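Local coordinates for protein hydrazine synthase subunit gamma (Candidatus Kuenenia stuttgartiensis, PDB 5C2V) that reduces nitric oxide to hydroxylamine, the first half-reaction of hydrazine synthesis, with one of its two c-type hemes apparently lying in the active site, at residues 88-92 and 103-107; 98-102 and 200-204. All blocks are in the same frame, centred on the assembly; numbering follows the deposited sequence.

Interaction 1: residues 88-92 and 103-107. With CA (calcium ion), chain S; HEC (heme c), chain V.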
loop_
_atom_site.group_PDB
_atom_site.type_symbol
_atom_site.label_atom_id
_atom_site.label_comp_id
_atom_site.label_asym_id
_atom_site.label_seq_id
_atom_site.Cartn_x
_atom_site.Cartn_y
_atom_site.Cartn_z
ATOM N N TRP C 88 36.547 24.231 -19.890
ATOM C CA TRP C 88 37.104 24.022 -18.556
ATOM C C TRP C 88 38.073 25.117 -18.120
ATOM O O TRP C 88 38.831 25.645 -18.933
ATOM C CB TRP C 88 37.812 22.667 -18.496
ATOM C CG TRP C 88 36.925 21.523 -18.859
ATOM C CD1 TRP C 88 36.808 20.929 -20.082
ATOM C CD2 TRP C 88 36.019 20.838 -17.990
ATOM N NE1 TRP C 88 35.886 19.911 -20.026
ATOM C CE2 TRP C 88 35.387 19.834 -18.753
ATOM C CE3 TRP C 88 35.683 20.972 -16.640
ATOM C CZ2 TRP C 88 34.439 18.972 -18.209
ATOM C CZ3 TRP C 88 34.741 20.115 -16.103
ATOM C CH2 TRP C 88 34.130 19.127 -16.886
ATOM N N LYS C 89 38.043 25.453 -16.832
ATOM C CA LYS C 89 38.986 26.421 -16.281
ATOM C C LYS C 89 39.682 25.958 -15.002
ATOM O O LYS C 89 39.050 25.697 -13.979
ATOM C CB LYS C 89 38.295 27.757 -16.018
ATOM C CG LYS C 89 38.032 28.560 -17.271
ATOM C CD LYS C 89 39.316 28.975 -17.968
ATOM C CE LYS C 89 39.035 30.004 -19.050
ATOM N NZ LYS C 89 37.983 29.539 -19.997
ATOM N N ASN C 90 41.003 25.863 -15.104
ATOM C CA ASN C 90 41.919 25.657 -13.989
ATOM C C ASN C 90 41.723 26.749 -12.931
ATOM O O ASN C 90 41.536 27.917 -13.267
ATOM C CB ASN C 90 43.351 25.622 -14.563
ATOM C CG ASN C 90 44.441 26.009 -13.569
ATOM O OD1 ASN C 90 44.279 25.935 -12.359
ATOM N ND2 ASN C 90 45.579 26.431 -14.105
ATOM N N THR C 91 41.749 26.369 -11.655
ATOM C CA THR C 91 41.539 27.336 -10.575
ATOM C C THR C 91 42.722 28.293 -10.468
ATOM O O THR C 91 43.868 27.869 -10.317
ATOM C CB THR C 91 41.318 26.642 -9.214
ATOM O OG1 THR C 91 40.165 25.794 -9.289
ATOM C CG2 THR C 91 41.109 27.674 -8.113
ATOM N N LYS C 92 42.431 29.588 -10.540
ATOM C CA LYS C 92 43.467 30.613 -10.602
ATOM C C LYS C 92 44.334 30.687 -9.349
ATOM O O LYS C 92 43.842 30.585 -8.226
ATOM C CB LYS C 92 42.836 31.983 -10.864
ATOM C CG LYS C 92 42.947 32.454 -12.304
ATOM C CD LYS C 92 44.394 32.741 -12.674
ATOM C CE LYS C 92 44.515 33.263 -14.095
ATOM N NZ LYS C 92 45.927 33.548 -14.472
ATOM N N PHE C 103 41.941 40.409 -15.331
ATOM C CA PHE C 103 41.873 39.188 -14.539
ATOM C C PHE C 103 41.196 38.018 -15.252
ATOM O O PHE C 103 40.864 38.100 -16.436
ATOM C CB PHE C 103 41.184 39.492 -13.211
ATOM C CG PHE C 103 41.758 40.692 -12.507
ATOM C CD1 PHE C 103 43.029 40.640 -11.956
ATOM C CD2 PHE C 103 41.040 41.871 -12.413
ATOM C CE1 PHE C 103 43.569 41.740 -11.315
ATOM C CE2 PHE C 103 41.575 42.976 -11.772
ATOM C CZ PHE C 103 42.841 42.909 -11.223
ATOM N N ARG C 104 41.006 36.935 -14.501
ATOM C CA ARG C 104 40.635 35.617 -15.019
ATOM C C ARG C 104 41.655 35.078 -16.022
ATOM O O ARG C 104 42.858 35.272 -15.860
ATOM C CB ARG C 104 39.248 35.657 -15.671
ATOM C CG ARG C 104 38.098 35.965 -14.726
ATOM C CD ARG C 104 37.098 34.823 -14.737
ATOM N NE ARG C 104 35.724 35.266 -14.526
ATOM C CZ ARG C 104 34.656 34.521 -14.798
ATOM N NH1 ARG C 104 34.810 33.300 -15.295
ATOM N NH2 ARG C 104 33.437 34.995 -14.580
ATOM N N HIS C 105 41.162 34.425 -17.069
ATOM C CA HIS C 105 42.025 33.747 -18.033
ATOM C C HIS C 105 41.845 34.316 -19.433
ATOM O O HIS C 105 42.783 34.853 -20.019
ATOM C CB HIS C 105 41.747 32.241 -18.045
ATOM C CG HIS C 105 42.505 31.475 -17.003
ATOM N ND1 HIS C 105 41.944 31.095 -15.802
ATOM C CD2 HIS C 105 43.776 31.013 -16.987
ATOM C CE1 HIS C 105 42.841 30.432 -15.091
ATOM N NE2 HIS C 105 43.960 30.369 -15.788
ATOM N N GLU C 106 40.636 34.170 -19.967
ATOM C CA GLU C 106 40.295 34.714 -21.276
ATOM C C GLU C 106 40.557 36.215 -21.313
ATOM O O GLU C 106 40.228 36.935 -20.371
ATOM C CB GLU C 106 38.834 34.418 -21.613
ATOM C CG GLU C 106 38.474 32.943 -21.523
ATOM C CD GLU C 106 37.051 32.660 -21.956
ATOM O OE1 GLU C 106 36.307 33.624 -22.231
ATOM O OE2 GLU C 106 36.675 31.471 -22.023
ATOM N N GLY C 107 41.160 36.679 -22.403
ATOM C CA GLY C 107 41.571 38.067 -22.511
ATOM C C GLY C 107 40.575 38.960 -23.222
ATOM O O GLY C 107 39.375 38.682 -23.240
HETATM CA CA CA S . 46.828 26.177 -12.428
HETATM FE FE HEC V . 37.754 32.041 -7.799
HETATM C CHA HEC V . 39.416 32.893 -10.683
HETATM C CHB HEC V . 38.803 34.942 -6.347
HETATM C CHC HEC V . 35.885 31.313 -4.991
HETATM C CHD HEC V . 37.319 28.823 -8.893
HETATM N NA HEC V . 38.876 33.651 -8.424
HETATM C C1A HEC V . 39.537 33.773 -9.629
HETATM C C2A HEC V . 40.369 34.964 -9.571
HETATM C C3A HEC V . 40.189 35.528 -8.366
HETATM C C4A HEC V . 39.250 34.710 -7.627
HETATM C CMA HEC V . 40.842 36.817 -7.816
HETATM C CAA HEC V . 41.275 35.480 -10.719
HETATM C CBA HEC V . 42.749 35.486 -10.318
HETATM C CGA HEC V . 43.592 36.032 -11.441
HETATM O O1A HEC V . 43.038 36.289 -12.541
HETATM O O2A HEC V . 44.821 36.210 -11.235
HETATM N NB HEC V . 37.499 32.902 -5.936
HETATM C C1B HEC V . 37.834 34.218 -5.685
HETATM C C2B HEC V . 36.987 34.702 -4.613
HETATM C C3B HEC V . 36.186 33.699 -4.232
HETATM C C4B HEC V . 36.489 32.548 -5.059
HETATM C CMB HEC V . 37.042 36.127 -4.020
HETATM C CAB HEC V . 35.109 33.731 -3.122
HETATM C CBB HEC V . 33.911 34.611 -3.540
HETATM N NC HEC V . 36.795 30.368 -7.063
HETATM C C1C HEC V . 36.050 30.293 -5.903
HETATM C C2C HEC V . 35.368 29.015 -5.887
HETATM C C3C HEC V . 35.871 28.280 -6.888
HETATM C C4C HEC V . 36.709 29.146 -7.700
HETATM C CMC HEC V . 34.580 28.473 -4.672
HETATM C CAC HEC V . 35.508 26.814 -7.225
HETATM C CBC HEC V . 34.039 26.721 -7.696
HETATM N ND HEC V . 38.348 30.996 -9.498
HETATM C C1D HEC V . 37.896 29.707 -9.785
HETATM C C2D HEC V . 38.129 29.438 -11.186
HETATM C C3D HEC V . 38.786 30.708 -11.744
HETATM C C4D HEC V . 38.881 31.620 -10.626
HETATM C CMD HEC V . 37.790 28.144 -11.957
HETATM C CAD HEC V . 39.238 30.964 -13.196
HETATM C CBD HEC V . 38.024 31.396 -14.012
HETATM C CGD HEC V . 38.440 31.673 -15.432
HETATM O O1D HEC V . 37.566 32.050 -16.255
HETATM O O2D HEC V . 39.648 31.516 -15.738
HETATM O O HOH W 1 46.570 28.296 -11.303
HETATM O O HOH W 2 46.572 25.059 -10.359
HETATM O O HOH W 3 36.140 32.758 -8.929
#

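Interaction 2: residues 98-102 and 200-204. With CA (calcium ion), chain T.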
loop_
_atom_site.group_PDB
_atom_site.type_symbol
_atom_site.label_atom_id
_atom_site.label_comp_id
_atom_site.label_asym_id
_atom_site.label_seq_id
_atom_site.Cartn_x
_atom_site.Cartn_y
_atom_site.Cartn_z
ATOM N N ARG C 98 47.135 41.591 -7.899
ATOM C CA ARG C 98 46.917 42.988 -8.267
ATOM C C ARG C 98 47.932 43.495 -9.289
ATOM O O ARG C 98 47.689 44.487 -9.974
ATOM C CB ARG C 98 46.954 43.879 -7.022
ATOM C CG ARG C 98 48.326 43.998 -6.372
ATOM C CD ARG C 98 48.332 45.070 -5.291
ATOM N NE ARG C 98 49.663 45.265 -4.721
ATOM C CZ ARG C 98 49.967 46.203 -3.831
ATOM N NH1 ARG C 98 49.034 47.043 -3.404
ATOM N NH2 ARG C 98 51.206 46.305 -3.370
ATOM N N TYR C 99 49.066 42.810 -9.388
ATOM C CA TYR C 99 50.164 43.273 -10.230
ATOM C C TYR C 99 49.924 43.042 -11.719
ATOM O O TYR C 99 50.589 43.651 -12.557
ATOM C CB TYR C 99 51.471 42.595 -9.811
ATOM C CG TYR C 99 51.916 42.952 -8.412
ATOM C CD1 TYR C 99 51.686 44.219 -7.894
ATOM C CD2 TYR C 99 52.562 42.022 -7.609
ATOM C CE1 TYR C 99 52.090 44.552 -6.617
ATOM C CE2 TYR C 99 52.968 42.346 -6.328
ATOM C CZ TYR C 99 52.730 43.612 -5.838
ATOM O OH TYR C 99 53.133 43.940 -4.564
ATOM N N LEU C 100 48.978 42.170 -12.054
ATOM C CA LEU C 100 48.742 41.839 -13.458
ATOM C C LEU C 100 47.268 41.773 -13.856
ATOM O O LEU C 100 46.703 40.684 -13.974
ATOM C CB LEU C 100 49.415 40.508 -13.797
ATOM C CG LEU C 100 50.941 40.540 -13.884
ATOM C CD1 LEU C 100 51.492 39.134 -14.014
ATOM C CD2 LEU C 100 51.389 41.405 -15.053
ATOM N N PRO C 101 46.638 42.945 -14.050
ATOM C CA PRO C 101 45.333 43.058 -14.709
ATOM C C PRO C 101 45.480 42.982 -16.232
ATOM O O PRO C 101 46.567 43.262 -16.735
ATOM C CB PRO C 101 44.840 44.435 -14.263
ATOM C CG PRO C 101 46.089 45.220 -14.091
ATOM C CD PRO C 101 47.124 44.254 -13.577
ATOM N N PRO C 102 44.413 42.609 -16.958
ATOM C CA PRO C 102 43.094 42.231 -16.441
ATOM C C PRO C 102 43.080 40.815 -15.878
ATOM O O PRO C 102 44.081 40.104 -15.963
ATOM C CB PRO C 102 42.196 42.340 -17.673
ATOM C CG PRO C 102 43.101 42.010 -18.802
ATOM C CD PRO C 102 44.448 42.577 -18.431
ATOM N N LEU C 200 57.440 40.507 -13.051
ATOM C CA LEU C 200 56.165 39.798 -13.129
ATOM C C LEU C 200 56.131 38.666 -14.160
ATOM O O LEU C 200 55.171 37.897 -14.202
ATOM C CB LEU C 200 55.051 40.797 -13.444
ATOM C CG LEU C 200 55.100 42.088 -12.624
ATOM C CD1 LEU C 200 54.041 43.072 -13.094
ATOM C CD2 LEU C 200 54.940 41.785 -11.142
ATOM N N PHE C 201 57.184 38.560 -14.967
ATOM C CA PHE C 201 57.280 37.563 -16.040
ATOM C C PHE C 201 56.006 37.418 -16.882
ATOM O O PHE C 201 55.651 36.314 -17.297
ATOM C CB PHE C 201 57.673 36.203 -15.462
ATOM C CG PHE C 201 59.104 36.131 -15.012
ATOM C CD1 PHE C 201 60.103 35.764 -15.898
ATOM C CD2 PHE C 201 59.450 36.435 -13.707
ATOM C CE1 PHE C 201 61.422 35.699 -15.490
ATOM C CE2 PHE C 201 60.767 36.372 -13.292
ATOM C CZ PHE C 201 61.754 36.004 -14.185
ATOM N N SER C 202 55.331 38.536 -17.137
ATOM C CA SER C 202 54.153 38.544 -17.999
ATOM C C SER C 202 53.984 39.908 -18.663
ATOM O O SER C 202 54.285 40.939 -18.061
ATOM C CB SER C 202 52.898 38.185 -17.197
ATOM O OG SER C 202 51.731 38.294 -17.993
ATOM N N ASP C 203 53.486 39.916 -19.896
ATOM C CA ASP C 203 53.273 41.169 -20.615
ATOM C C ASP C 203 51.892 41.745 -20.323
ATOM O O ASP C 203 51.569 42.851 -20.760
ATOM C CB ASP C 203 53.456 40.973 -22.126
ATOM C CG ASP C 203 52.584 39.860 -22.692
ATOM O OD1 ASP C 203 51.624 39.430 -22.018
ATOM O OD2 ASP C 203 52.857 39.419 -23.828
ATOM N N ALA C 204 51.090 40.981 -19.585
ATOM C CA ALA C 204 49.716 41.353 -19.250
ATOM C C ALA C 204 48.884 41.619 -20.503
ATOM O O ALA C 204 48.014 42.488 -20.507
ATOM C CB ALA C 204 49.698 42.570 -18.330
HETATM CA CA CA T . 46.169 39.058 -15.763
HETATM O O HOH W 4 47.118 40.579 -17.332
HETATM O O HOH W 5 48.283 37.978 -15.503
HETATM O O HOH W 6 45.219 37.521 -14.191
#

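Interaction 1: residues 88-92 and 103-107
K92 lies over one face of the H105 imidazole in a CH-pi contact: CE of K92 is 3.5 Å from the centroid of the H105 ring and 16° off its normal, displaced toward the rim. The two side chains come from opposite directions, and CB of K92 also rests 3.5 Å from heme c CHA, so the lysine packs on both the imidazole and the porphyrin. H105 directs ND1 at the heme propionate oxygen O2D; that hydrogen bond is modelled too short for its length to be trusted. R104 grips the same propionate through its other oxygen, NH1 to heme c O1D at 3.2 Å and nearly straight (168°), while its NH2 pairs with D82. K89 passes H105 in the opposite sense, with CE of K89 3.7 Å from CB of H105. With its chain bent at chi2 and again at chi4 (-53°), K89 ends in a salt bridge from NZ to OE2 of E106, 3.1 Å long, on the anti side of the carboxylate and tilted out of its plane; OE1 is hydrogen-bonded to NE2 of H111. NZ also pairs with E83, a calcium ligand, and so probably offsets the negative charge of two neighbouring glutamates. N90 binds a second calcium ion with S267 and T269, but ND2 lies closer to it than OD1, making the modelled amide orientation doubtful. The carbonyl of K92 receives ND1 of H67, the protein's axial ligand to the heme iron. Strand 89-90 pairs antiparallel with strand 77-78, whereas loop 103-107 has backbone bonds to A118 and T119, ahead of helix 123-126, and to D257 of strand 256-257.

Interaction 2: residues 98-102 and 200-204
L100 and L200 slide past each other in opposite directions, and their methyl groups form the middle of this contact: CD2 of L100 lies 3.7 Å from CD1 of L200. The two branches of L100 divide the work. CD1 reaches CB of S202 at 3.6 Å, whereas CD2, besides meeting L200, touches CB of A204 at 3.9 Å. The first torsion of L100 sets CG anti to the carbonyl carbon (chi1 -72°), and the second (chi2 171°) turns the two methyls, CD1 to S202 and CD2 to L200 and A204. The carbonyl oxygen of L100 is used for metal binding. L200 touches Y99 with both methyls, CD2 at CB of Y99 (3.8 Å) and CD1 near the Y99 carbonyl oxygen. The phenol ring itself leads away: its OH meets E155 and accepts NH2 of R98. A204 brings CB to within 3.6 Å of the P101 carbonyl oxygen. Its backbone N closes an ST turn by donating to OG of S202, and the same OG is hydrogen-bonded to T258. One residue before that serine, the F201 carbonyl accepts ND1 of H190, an axial ligand of the second heme. The other segment carries a calcium ion, bound by O of L100 at 2.5 Å and O of P102 at 2.3 Å, across a cis peptide before P102; D257 and three waters join them. The chemistry is thus split: van der Waals contacts of methyls with apolar carbons and carbonyl oxygens join the two segments, while polar groups act within each, calcium binding the L100 and P102 carbonyls and the serine hydroxyl closing a turn within 200-204.

How the interactions relate
Along the chain the segments alternate, 88-92, 98-102, 103-107, 200-204, so the two contacts cross, and 98-102 runs straight into 103-107. Their centres are 14 Å apart, with interaction 1 nearer the centre of the chain. Interaction 1 belongs to the pocket of the first heme; interaction 2 carries the same loop, which lies between strand 89-90 and helix 123-126, onto the cytochrome c region that holds the second. D257 of strand 256-257 ties both together, bonding the backbone of H105 and binding the calcium of L100 and P102. The pair therefore probably lies near where the two heme-bearing lobes meet, with calcium sites at both contacts.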